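Local coordinates for activated BY transcription factor SSRB (Salmonella enterica, PDB 2WNW), which is a family 30 glycosyl hydrolase that joins a TIM barrel to a beta-sandwich domain; its specific function is left open, at residues R4-D9 against I370-R375; H311-D316 against S326-W331; C419-G424 against S438-R443. All coordinates share one frame; numbering follows the deposited sequence.

Contact 1. Residues R4-D9 against I370-R375; sequences RLISSD and IGHFCR
I6 and S8 of the strand segment 4-9 face H372 of the helix segment 370-374, the two axes running nearly antiparallel at 167° and approaching to 10.1 Å. At that spacing the backbones do not meet, and the imidazole of H372 spans the gap. CE1 and NE2 form the far end of the ring. The second torsion of H372 (chi2 -81°) sets the tilt of the ring, and I6 O and S8 CB meet it in plane at the edge. NE2 lies 2.7 Å from S8 OG, and the two are hydrogen-bonded. Either atom could be the donor. The hydroxyl comes in at the ring edge, not over a face. S8 OG is also hydrogen-bonded to the backbone N of L16, so two partners grip it. At the same edge, I6 O sits 3.4 Å from H372 CE1. The I6 side chain runs alongside the imidazole, pointing the other way. Its branch methyl CG2 is the atom that touches, 4.2 Å from H372 CE1, while the rest of the side chain leads away toward L441 and Y376. This contact joins the two domains of the protein. Helix 365-374 follows the last strand of the TIM barrel, and strand 2-9 belongs to the sheet that builds the beta-sandwich part. The N-terminal strand is therefore part of the sandwich although it precedes the barrel in sequence. The other ring nitrogen, H372 ND1, is hydrogen-bonded to T439 OG1 on strand 437-442, the antiparallel neighbour of strand 2-9. With both nitrogens held by adjacent strands of one sheet, the buried imidazole has its polar atoms satisfied and its rotation fixed. W310 of helix 305-322 packs on S8.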
# COMPACT_ATOMS: atom_id res chain seq x y z
N ARG A 4 -14.41 22.56 4.50
CA ARG A 4 -14.86 22.81 3.14
C ARG A 4 -14.71 21.52 2.35
O ARG A 4 -13.74 20.79 2.51
CB ARG A 4 -14.02 23.91 2.49
CG ARG A 4 -14.12 25.27 3.14
CD ARG A 4 -13.43 26.32 2.27
NE ARG A 4 -11.98 26.15 2.24
CZ ARG A 4 -11.21 26.50 1.21
NH1 ARG A 4 -11.74 27.03 0.12
NH2 ARG A 4 -9.89 26.33 1.29
N LEU A 5 -15.69 21.25 1.49
CA LEU A 5 -15.68 20.06 0.67
C LEU A 5 -15.70 20.47 -0.80
O LEU A 5 -16.57 21.21 -1.23
CB LEU A 5 -16.89 19.18 0.98
CG LEU A 5 -17.02 17.87 0.19
CD1 LEU A 5 -15.86 16.95 0.53
CD2 LEU A 5 -18.35 17.20 0.52
N ILE A 6 -14.71 19.99 -1.56
CA ILE A 6 -14.61 20.29 -2.98
C ILE A 6 -14.86 18.96 -3.69
O ILE A 6 -14.06 18.04 -3.59
CB ILE A 6 -13.21 20.81 -3.36
CG1 ILE A 6 -12.94 22.15 -2.67
CG2 ILE A 6 -13.12 20.99 -4.88
CD1 ILE A 6 -12.65 22.03 -1.19
N SER A 7 -15.98 18.88 -4.41
CA SER A 7 -16.35 17.65 -5.09
C SER A 7 -16.44 17.72 -6.61
O SER A 7 -16.95 18.69 -7.18
CB SER A 7 -17.70 17.16 -4.54
OG SER A 7 -17.69 17.11 -3.13
N SER A 8 -15.95 16.67 -7.26
CA SER A 8 -15.98 16.56 -8.71
C SER A 8 -16.75 15.30 -9.09
O SER A 8 -16.59 14.25 -8.47
CB SER A 8 -14.57 16.49 -9.30
OG SER A 8 -13.89 17.73 -9.19
N ASP A 9 -17.58 15.43 -10.12
CA ASP A 9 -18.38 14.34 -10.64
C ASP A 9 -18.13 14.41 -12.14
O ASP A 9 -18.93 14.96 -12.90
CB ASP A 9 -19.86 14.60 -10.33
CG ASP A 9 -20.77 13.46 -10.76
OD1 ASP A 9 -21.96 13.50 -10.39
OD2 ASP A 9 -20.31 12.54 -11.47
N ILE A 370 -5.54 17.09 -11.12
CA ILE A 370 -4.36 17.62 -10.45
C ILE A 370 -4.83 18.66 -9.43
O ILE A 370 -4.28 18.77 -8.34
CB ILE A 370 -3.41 18.29 -11.47
CG1 ILE A 370 -2.86 17.24 -12.43
CG2 ILE A 370 -2.28 19.00 -10.74
CD1 ILE A 370 -2.05 17.82 -13.58
N GLY A 371 -5.86 19.41 -9.80
CA GLY A 371 -6.40 20.45 -8.94
C GLY A 371 -6.86 19.99 -7.57
O GLY A 371 -6.76 20.75 -6.60
N HIS A 372 -7.39 18.78 -7.46
CA HIS A 372 -7.84 18.28 -6.17
C HIS A 372 -6.69 18.26 -5.18
O HIS A 372 -6.91 18.23 -3.96
CB HIS A 372 -8.47 16.89 -6.32
CG HIS A 372 -9.93 16.92 -6.61
ND1 HIS A 372 -10.89 17.11 -5.63
CD2 HIS A 372 -10.61 16.89 -7.79
CE1 HIS A 372 -12.08 17.18 -6.19
NE2 HIS A 372 -11.94 17.05 -7.50
N PHE A 373 -5.47 18.28 -5.70
CA PHE A 373 -4.26 18.30 -4.88
C PHE A 373 -3.62 19.69 -4.77
O PHE A 373 -3.58 20.31 -3.71
CB PHE A 373 -3.17 17.38 -5.44
CG PHE A 373 -3.36 15.92 -5.14
CD1 PHE A 373 -4.16 15.12 -5.95
CD2 PHE A 373 -2.71 15.33 -4.06
CE1 PHE A 373 -4.30 13.76 -5.70
CE2 PHE A 373 -2.84 13.96 -3.80
CZ PHE A 373 -3.64 13.18 -4.62
N CYS A 374 -3.11 20.17 -5.91
CA CYS A 374 -2.37 21.43 -5.97
C CYS A 374 -3.05 22.71 -5.51
O CYS A 374 -2.37 23.62 -5.05
CB CYS A 374 -1.82 21.63 -7.39
SG CYS A 374 -3.04 22.10 -8.63
N ARG A 375 -4.37 22.78 -5.61
CA ARG A 375 -5.07 23.99 -5.19
C ARG A 375 -5.16 24.12 -3.67
O ARG A 375 -5.37 25.21 -3.14
CB ARG A 375 -6.49 24.01 -5.77
CG ARG A 375 -6.55 23.99 -7.29
CD ARG A 375 -7.96 23.74 -7.80
NE ARG A 375 -8.81 24.93 -7.71
CZ ARG A 375 -8.77 25.94 -8.57
NH1 ARG A 375 -7.92 25.93 -9.59
NH2 ARG A 375 -9.60 26.97 -8.42

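Contact 2. Residues H311-D316 against S326-W331; sequences HTYLHD and SGFIDW
Y313 and D330 are brought together by their torsions: chi1 of -88° leads the phenol out from helix 305-322, and the carboxylate carbon CG of D330 stands anti to its backbone N, reaching toward the helix. The ring of F328, two residues earlier on the strand, extends the same way as the D330 side chain. The Y313 hydroxyl donates a short hydrogen bond of 2.6 Å to D330 OD1. It meets OD1 on the syn side but 33° out of the carboxylate plane. The acid is thus approached from somewhat above its plane. Ring and carboxylate planes stand 76° apart, so the two groups are far from flat on one another. D330 CG lies in the plane of the Y313 ring, at its edge. OD1 also comes within 3.4 Å of Y313 CE2, beside the hydroxyl. Along the CD2-CE2 edge of the same ring, F328 CZ approaches to 4.1 Å from CE2. The Y313 and F328 side chains cross at about a right angle and meet edge to edge. One face of the F328 ring has the backbone N of D330 over its rim, 3.8 Å above the plane. All three residues are buried, so the hydrogen bond pairs a phenol and an acid inside the protein. This is the last beta-alpha-beta unit of the TIM barrel: strand 289-294, helix 305-322 and strand 327-330. Strand 327-330 closes the barrel between strands 289-294 and 48-51. I370 of helix 365-374 packs on Y313, F328 and D330, while W269 meets the Y313 ring edge-to-face.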
# COMPACT_ATOMS: atom_id res chain seq x y z
N HIS A 311 -8.47 9.05 -14.31
CA HIS A 311 -8.04 7.96 -13.45
C HIS A 311 -6.53 7.84 -13.36
O HIS A 311 -5.98 7.69 -12.28
CB HIS A 311 -8.58 6.62 -13.96
CG HIS A 311 -7.98 5.44 -13.27
ND1 HIS A 311 -8.35 5.05 -12.00
CD2 HIS A 311 -7.00 4.59 -13.65
CE1 HIS A 311 -7.61 4.02 -11.63
NE2 HIS A 311 -6.78 3.72 -12.61
N THR A 312 -5.85 7.87 -14.51
CA THR A 312 -4.40 7.74 -14.52
C THR A 312 -3.71 8.75 -13.61
O THR A 312 -2.85 8.38 -12.81
CB THR A 312 -3.84 7.86 -15.96
OG1 THR A 312 -4.35 6.76 -16.74
CG2 THR A 312 -2.32 7.82 -15.96
N TYR A 313 -4.09 10.02 -13.71
CA TYR A 313 -3.48 11.05 -12.88
C TYR A 313 -3.79 10.87 -11.39
O TYR A 313 -2.88 10.85 -10.56
CB TYR A 313 -3.94 12.45 -13.32
CG TYR A 313 -3.08 13.06 -14.41
CD1 TYR A 313 -3.27 12.74 -15.75
CD2 TYR A 313 -2.04 13.94 -14.08
CE1 TYR A 313 -2.45 13.28 -16.75
CE2 TYR A 313 -1.21 14.48 -15.06
CZ TYR A 313 -1.42 14.15 -16.39
OH TYR A 313 -0.59 14.68 -17.35
N LEU A 314 -5.07 10.73 -11.06
CA LEU A 314 -5.45 10.58 -9.65
C LEU A 314 -4.90 9.31 -9.01
O LEU A 314 -4.39 9.35 -7.89
CB LEU A 314 -6.98 10.60 -9.51
CG LEU A 314 -7.64 11.97 -9.73
CD1 LEU A 314 -9.15 11.80 -9.77
CD2 LEU A 314 -7.22 12.93 -8.62
N HIS A 315 -4.99 8.19 -9.72
CA HIS A 315 -4.51 6.92 -9.20
C HIS A 315 -3.01 6.95 -8.91
O HIS A 315 -2.57 6.49 -7.85
CB HIS A 315 -4.81 5.79 -10.20
CG HIS A 315 -4.33 4.45 -9.76
ND1 HIS A 315 -4.92 3.74 -8.73
CD2 HIS A 315 -3.30 3.68 -10.19
CE1 HIS A 315 -4.27 2.60 -8.55
NE2 HIS A 315 -3.28 2.54 -9.43
N ASP A 316 -2.22 7.49 -9.83
CA ASP A 316 -0.78 7.52 -9.60
C ASP A 316 -0.39 8.52 -8.51
O ASP A 316 0.46 8.23 -7.68
CB ASP A 316 -0.03 7.85 -10.90
CG ASP A 316 1.44 7.46 -10.82
OD1 ASP A 316 2.29 8.35 -10.61
OD2 ASP A 316 1.72 6.25 -10.94
N SER A 326 7.78 12.84 -2.52
CA SER A 326 8.07 14.19 -2.03
C SER A 326 7.55 15.34 -2.89
O SER A 326 7.67 16.50 -2.51
CB SER A 326 9.58 14.37 -1.84
OG SER A 326 10.26 14.29 -3.09
N GLY A 327 6.97 15.03 -4.05
CA GLY A 327 6.48 16.09 -4.90
C GLY A 327 5.95 15.59 -6.22
O GLY A 327 6.25 14.47 -6.63
N PHE A 328 5.17 16.44 -6.90
CA PHE A 328 4.57 16.08 -8.18
C PHE A 328 4.83 17.11 -9.28
O PHE A 328 4.56 18.30 -9.11
CB PHE A 328 3.05 15.94 -8.00
CG PHE A 328 2.27 15.86 -9.29
CD1 PHE A 328 2.06 14.63 -9.92
CD2 PHE A 328 1.74 17.01 -9.87
CE1 PHE A 328 1.34 14.55 -11.12
CE2 PHE A 328 1.01 16.94 -11.07
CZ PHE A 328 0.81 15.71 -11.69
N ILE A 329 5.37 16.63 -10.39
CA ILE A 329 5.62 17.50 -11.54
C ILE A 329 5.08 16.81 -12.79
O ILE A 329 5.58 15.76 -13.20
CB ILE A 329 7.11 17.80 -11.76
CG1 ILE A 329 7.74 18.34 -10.47
CG2 ILE A 329 7.24 18.87 -12.85
CD1 ILE A 329 9.22 18.66 -10.60
N ASP A 330 4.05 17.42 -13.37
CA ASP A 330 3.42 16.93 -14.59
C ASP A 330 4.37 17.23 -15.75
O ASP A 330 5.33 17.98 -15.58
CB ASP A 330 2.08 17.66 -14.77
CG ASP A 330 1.34 17.25 -16.03
OD1 ASP A 330 1.42 16.07 -16.44
OD2 ASP A 330 0.65 18.12 -16.60
N TRP A 331 4.11 16.64 -16.91
CA TRP A 331 4.94 16.89 -18.08
C TRP A 331 4.44 18.22 -18.66
O TRP A 331 4.04 19.10 -17.90
CB TRP A 331 4.77 15.73 -19.08
CG TRP A 331 5.74 15.66 -20.25
CD1 TRP A 331 5.57 14.92 -21.39
CD2 TRP A 331 7.01 16.33 -20.40
NE1 TRP A 331 6.64 15.09 -22.23
CE2 TRP A 331 7.54 15.94 -21.65
CE3 TRP A 331 7.75 17.22 -19.60
CZ2 TRP A 331 8.77 16.41 -22.13
CZ3 TRP A 331 8.98 17.69 -20.07
CH2 TRP A 331 9.48 17.28 -21.33

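Contact 3. Residues C419-G424 against S438-R443; sequences CRVLDG and STLLWR
W442 reaches D423 across the beta-sandwich through the edge of its indole. From CB, the ring carbon CG lies between the backbone N and the carbonyl carbon, and this swings the indole toward strand 417-423. CD1 comes to 4.0 Å from D423 OD1. NE1 follows and donates a hydrogen bond of 2.9 Å to the same oxygen, with an N-H...O angle of 157°. OD1 lies close to the indole plane. CE2 and, beyond it, CZ2 also pass near OD1, with CZ2 at 3.8 Å. The N-H meets OD1 on its anti side, 18° from the carboxylate plane. The two planes are 62° apart. A bound phosphate ion, probably from the crystallisation liquor, lies close to the D423 side chain.

The second meeting point is apolar. V421 and L440 reach toward each other tip to tip, and L440 CD2 lies 4.0 Å from V421 CG1 and almost as near to CG2. The single leucine methyl thus sits against both branches of the valine. The strands do not pair here, their nearest CA atoms being 9.2 Å apart, at V421 and L440. Strand 417-423 pairs with strands 33-37 and 426-432, and strand 437-442 with strands 2-9 and 405-411, while I428 and L407 pack beside V421.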
# COMPACT_ATOMS: atom_id res chain seq x y z
N CYS A 419 -18.50 6.62 2.41
CA CYS A 419 -17.43 6.49 3.37
C CYS A 419 -17.64 7.52 4.46
O CYS A 419 -18.36 8.51 4.27
CB CYS A 419 -16.07 6.71 2.71
SG CYS A 419 -15.74 8.38 2.12
N ARG A 420 -17.05 7.27 5.61
CA ARG A 420 -17.14 8.20 6.71
C ARG A 420 -15.73 8.60 7.09
O ARG A 420 -14.95 7.77 7.54
CB ARG A 420 -17.83 7.56 7.92
CG ARG A 420 -19.33 7.39 7.79
CD ARG A 420 -19.92 6.98 9.13
NE ARG A 420 -19.56 5.62 9.50
CZ ARG A 420 -19.34 5.20 10.74
NH1 ARG A 420 -19.43 6.05 11.76
NH2 ARG A 420 -19.04 3.93 10.97
N VAL A 421 -15.38 9.86 6.86
CA VAL A 421 -14.06 10.33 7.22
C VAL A 421 -14.10 10.47 8.73
O VAL A 421 -14.88 11.25 9.28
CB VAL A 421 -13.75 11.70 6.59
CG1 VAL A 421 -12.37 12.19 7.04
CG2 VAL A 421 -13.79 11.58 5.06
N LEU A 422 -13.26 9.68 9.41
CA LEU A 422 -13.23 9.67 10.86
C LEU A 422 -11.94 10.26 11.40
O LEU A 422 -10.85 9.74 11.16
CB LEU A 422 -13.42 8.22 11.34
CG LEU A 422 -13.66 7.85 12.81
CD1 LEU A 422 -12.36 7.87 13.58
CD2 LEU A 422 -14.69 8.80 13.42
N ASP A 423 -12.07 11.37 12.13
CA ASP A 423 -10.94 12.07 12.73
C ASP A 423 -11.17 12.13 14.23
O ASP A 423 -11.83 13.04 14.73
CB ASP A 423 -10.83 13.48 12.16
CG ASP A 423 -9.71 14.29 12.80
OD1 ASP A 423 -9.62 15.50 12.50
OD2 ASP A 423 -8.92 13.72 13.58
N GLY A 424 -10.62 11.16 14.96
CA GLY A 424 -10.80 11.14 16.40
C GLY A 424 -12.24 10.82 16.75
O GLY A 424 -12.76 9.78 16.34
N SER A 438 -13.08 13.92 -4.26
CA SER A 438 -13.42 14.98 -3.33
C SER A 438 -12.22 15.33 -2.48
O SER A 438 -11.41 14.47 -2.13
CB SER A 438 -14.57 14.54 -2.42
OG SER A 438 -15.73 14.23 -3.17
N THR A 439 -12.09 16.61 -2.16
CA THR A 439 -11.02 17.08 -1.31
C THR A 439 -11.70 17.75 -0.12
O THR A 439 -12.52 18.66 -0.30
CB THR A 439 -10.11 18.10 -2.03
OG1 THR A 439 -9.56 17.49 -3.21
CG2 THR A 439 -8.97 18.52 -1.11
N LEU A 440 -11.40 17.26 1.07
CA LEU A 440 -11.97 17.79 2.31
C LEU A 440 -10.91 18.60 3.05
O LEU A 440 -9.80 18.12 3.26
CB LEU A 440 -12.45 16.63 3.19
CG LEU A 440 -13.03 16.96 4.57
CD1 LEU A 440 -14.33 17.74 4.43
CD2 LEU A 440 -13.27 15.66 5.33
N LEU A 441 -11.27 19.82 3.44
CA LEU A 441 -10.35 20.70 4.15
C LEU A 441 -10.94 21.06 5.51
O LEU A 441 -12.12 21.40 5.60
CB LEU A 441 -10.15 21.99 3.35
CG LEU A 441 -9.87 21.87 1.85
CD1 LEU A 441 -9.88 23.26 1.23
CD2 LEU A 441 -8.53 21.19 1.62
N TRP A 442 -10.13 21.00 6.55
CA TRP A 442 -10.60 21.34 7.89
C TRP A 442 -9.45 21.58 8.85
O TRP A 442 -8.29 21.29 8.56
CB TRP A 442 -11.53 20.25 8.42
CG TRP A 442 -10.86 19.01 8.96
CD1 TRP A 442 -10.66 18.70 10.27
CD2 TRP A 442 -10.36 17.90 8.20
NE1 TRP A 442 -10.07 17.46 10.38
CE2 TRP A 442 -9.87 16.95 9.12
CE3 TRP A 442 -10.27 17.63 6.82
CZ2 TRP A 442 -9.31 15.73 8.72
CZ3 TRP A 442 -9.71 16.41 6.42
CH2 TRP A 442 -9.24 15.48 7.37
N ARG A 443 -9.79 22.15 10.01
CA ARG A 443 -8.80 22.44 11.04
C ARG A 443 -9.28 21.87 12.37
O ARG A 443 -10.48 21.78 12.62
CB ARG A 443 -8.61 23.95 11.17
CG ARG A 443 -7.97 24.61 9.96
CD ARG A 443 -8.02 26.13 10.07
NE ARG A 443 -7.43 26.77 8.90
CZ ARG A 443 -6.12 26.81 8.65
NH1 ARG A 443 -5.26 26.25 9.49
NH2 ARG A 443 -5.68 27.41 7.55

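How the contacts relate
Contact 2 lies about 14 Å from contact 1 between centres, and contact 3 lies about 13 Å from contact 1, in the sandwich. Contacts 2 and 3 have centres about 22 Å apart and do not touch. Along the chain, contact 2 is nested within the loop closed by contact 1, and contact 3 follows both. Helix 365-374 bears on both of the first two contacts, and its F373 also packs on L314 of contact 2. Strands 2-9 and 437-442, neighbours in one sheet, link contacts 1 and 3. Contact 1 thus lies where the barrel, with contact 2, meets the sandwich, with contact 3.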